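Local coordinates for pectate lyase (Bacillus, PDB 3VMW), which probably cleaves pectate, the polygalacturonate backbone of plant cell-wall pectin, as a secreted lyase of polysaccharide lyase family 1, at residues T229-R234 against G263-F268. Sequence-based numbering, arbitrary orientation.
With ADA (alpha-D-galactopyranuronic acid), chain B.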
loop_
_atom_site.group_PDB
_atom_site.type_symbol
_atom_site.label_atom_id
_atom_site.label_comp_id
_atom_site.label_asym_id
_atom_site.label_seq_id
_atom_site.Cartn_x
_atom_site.Cartn_y
_atom_site.Cartn_z
ATOM N N THR A 229 -16.041 3.293 5.753
ATOM C CA THR A 229 -15.224 4.485 5.935
ATOM C C THR A 229 -14.006 4.427 5.032
ATOM O O THR A 229 -13.570 3.339 4.633
ATOM C CB THR A 229 -14.733 4.594 7.374
ATOM O OG1 THR A 229 -13.963 3.427 7.674
ATOM C CG2 THR A 229 -15.924 4.651 8.363
ATOM N N ALA A 230 -13.444 5.590 4.693
ATOM C CA ALA A 230 -12.218 5.574 3.874
ATOM C C ALA A 230 -10.996 5.947 4.711
ATOM O O ALA A 230 -10.418 5.113 5.384
ATOM C CB ALA A 230 -12.350 6.514 2.648
ATOM N N ILE A 231 -10.618 7.221 4.697
ATOM C CA ILE A 231 -9.381 7.613 5.364
ATOM C C ILE A 231 -9.648 7.799 6.864
ATOM O O ILE A 231 -10.470 8.615 7.247
ATOM C CB ILE A 231 -8.887 8.931 4.781
ATOM C CG1 ILE A 231 -8.660 8.760 3.261
ATOM C CG2 ILE A 231 -7.602 9.385 5.491
ATOM C CD1 ILE A 231 -8.561 10.171 2.554
ATOM N N ASN A 232 -8.937 7.046 7.691
ATOM C CA ASN A 232 -9.139 7.077 9.125
ATOM C C ASN A 232 -7.855 7.561 9.779
ATOM O O ASN A 232 -6.857 6.854 9.759
ATOM C CB ASN A 232 -9.465 5.661 9.623
ATOM C CG ASN A 232 -9.860 5.645 11.102
ATOM O OD1 ASN A 232 -9.818 6.684 11.763
ATOM N ND2 ASN A 232 -10.241 4.463 11.627
ATOM N N SER A 233 -7.876 8.755 10.355
ATOM C CA SER A 233 -6.650 9.385 10.822
ATOM C C SER A 233 -6.668 9.386 12.343
ATOM O O SER A 233 -7.530 9.981 12.944
ATOM C CB SER A 233 -6.532 10.815 10.276
ATOM O OG SER A 233 -5.352 11.460 10.729
ATOM N N ARG A 234 -5.711 8.683 12.942
ATOM C CA ARG A 234 -5.747 8.384 14.379
ATOM C C ARG A 234 -4.456 8.774 15.085
ATOM O O ARG A 234 -3.386 8.847 14.461
ATOM C CB ARG A 234 -5.970 6.879 14.564
ATOM C CG ARG A 234 -7.376 6.439 14.173
ATOM C CD ARG A 234 -7.396 4.989 13.699
ATOM N NE ARG A 234 -7.412 4.040 14.826
ATOM C CZ ARG A 234 -8.042 2.864 14.797
ATOM N NH1 ARG A 234 -8.036 2.069 15.865
ATOM N NH2 ARG A 234 -8.676 2.477 13.685
ATOM N N GLY A 263 -17.415 8.538 6.574
ATOM C CA GLY A 263 -17.259 9.123 5.261
ATOM C C GLY A 263 -15.845 9.015 4.717
ATOM O O GLY A 263 -15.092 8.107 5.052
ATOM N N PRO A 264 -15.457 10.002 3.934
ATOM C CA PRO A 264 -14.195 9.976 3.204
ATOM C C PRO A 264 -12.970 10.174 4.122
ATOM O O PRO A 264 -11.906 9.627 3.817
ATOM C CB PRO A 264 -14.349 11.120 2.201
ATOM C CG PRO A 264 -15.344 12.040 2.842
ATOM C CD PRO A 264 -16.310 11.146 3.554
ATOM N N VAL A 265 -13.131 10.907 5.216
ATOM C CA VAL A 265 -12.004 11.135 6.113
ATOM C C VAL A 265 -12.562 11.453 7.503
ATOM O O VAL A 265 -13.608 12.101 7.642
ATOM C CB VAL A 265 -11.105 12.287 5.610
ATOM C CG1 VAL A 265 -11.898 13.592 5.532
ATOM C CG2 VAL A 265 -9.848 12.434 6.504
ATOM N N GLY A 266 -11.879 10.982 8.539
ATOM C CA GLY A 266 -12.334 11.269 9.893
ATOM C C GLY A 266 -11.555 10.399 10.859
ATOM O O GLY A 266 -10.514 9.855 10.514
ATOM N N TRP A 267 -12.069 10.285 12.077
ATOM C CA TRP A 267 -11.497 9.453 13.122
ATOM C C TRP A 267 -12.582 8.437 13.440
ATOM O O TRP A 267 -13.700 8.820 13.854
ATOM C CB TRP A 267 -11.217 10.338 14.366
ATOM C CG TRP A 267 -10.797 9.572 15.558
ATOM C CD1 TRP A 267 -10.231 8.326 15.592
ATOM C CD2 TRP A 267 -10.923 10.000 16.921
ATOM N NE1 TRP A 267 -9.994 7.963 16.908
ATOM C CE2 TRP A 267 -10.412 8.969 17.735
ATOM C CE3 TRP A 267 -11.425 11.154 17.530
ATOM C CZ2 TRP A 267 -10.393 9.058 19.136
ATOM C CZ3 TRP A 267 -11.402 11.243 18.934
ATOM C CH2 TRP A 267 -10.882 10.207 19.714
ATOM N N PHE A 268 -12.279 7.156 13.241
ATOM C CA PHE A 268 -13.293 6.105 13.334
ATOM C C PHE A 268 -12.792 4.908 14.156
ATOM O O PHE A 268 -11.588 4.677 14.235
ATOM C CB PHE A 268 -13.679 5.614 11.918
ATOM C CG PHE A 268 -14.010 6.721 10.953
ATOM C CD1 PHE A 268 -15.148 7.486 11.124
ATOM C CD2 PHE A 268 -13.172 6.987 9.852
ATOM C CE1 PHE A 268 -15.445 8.523 10.236
ATOM C CE2 PHE A 268 -13.464 8.006 8.963
ATOM C CZ PHE A 268 -14.606 8.775 9.154
HETATM C C1 ADA B . -11.538 -3.424 12.578
HETATM C C2 ADA B . -10.905 -4.633 13.253
HETATM C C3 ADA B . -10.669 -4.385 14.704
HETATM C C4 ADA B . -9.925 -3.182 14.986
HETATM C C5 ADA B . -10.540 -1.978 14.280
HETATM C C6 ADA B . -9.795 -0.731 14.383
HETATM O O2 ADA B . -11.815 -5.676 13.079
HETATM O O3 ADA B . -9.944 -5.528 15.235
HETATM O O4 ADA B . -8.597 -3.365 14.489
HETATM O O5 ADA B . -10.808 -2.247 12.841
HETATM O O6B ADA B . -9.369 -0.337 15.500
HETATM O O6A ADA B . -9.637 0.013 13.357
#
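Asn232 grips the backbone of Phe268 with both ends of its amide: Phe268 N donates to Asn232 OD1 at 2.9 Å, and Asn232 ND2 donates to Phe268 O, also at 2.9 Å. Phe268 O lies close to the asparagine amide plane, whereas Phe268 N stands above the plane of the amide it feeds. With CG swung opposite the main-chain nitrogen (chi1 -173°), the amide reaches past the end of strand 265-266 and carries the pairing on where main-chain bonds give out. Replaced by an alanine, Asn232 would lose the amide, which would probably leave Phe268 N and O without these mates and the extended segment after Gly266 freer to shift.

The Phe268 ring folds back over the strand pair. Thr229 CG2 sits over its centre in a CH-pi contact, 3.9 Å from the centroid, while the backbone of Gly266 lies against the opposite face, toward the rim. Ile231 O meets the ring edge and takes the N-H of Gly266; Ser233 N then bonds to Gly266 O at 2.9 Å. On the other side of the strands Ile231 and Val265 touch through their CG2 methyls, and Val265 also packs on Trp277 and Leu279 of strand 276-280.

Arg234 lays CG against Trp267 CD1 (3.7 Å), then bends at chi3 (81°) and turns the edge of its guanidinium to the galacturonate carboxylate, whose carbon lies in its plane, with hydrogen bonds from Arg234 NH1 to O6B at 2.8 Å and from NH2 to O6A at 2.7 Å. Ser271 holds NE, and Arg207 also bonds the sugar. Parallel strands stacked rung on rung are the hallmark of the right-handed beta-helix of pectate lyases, here bordering the substrate-binding cleft.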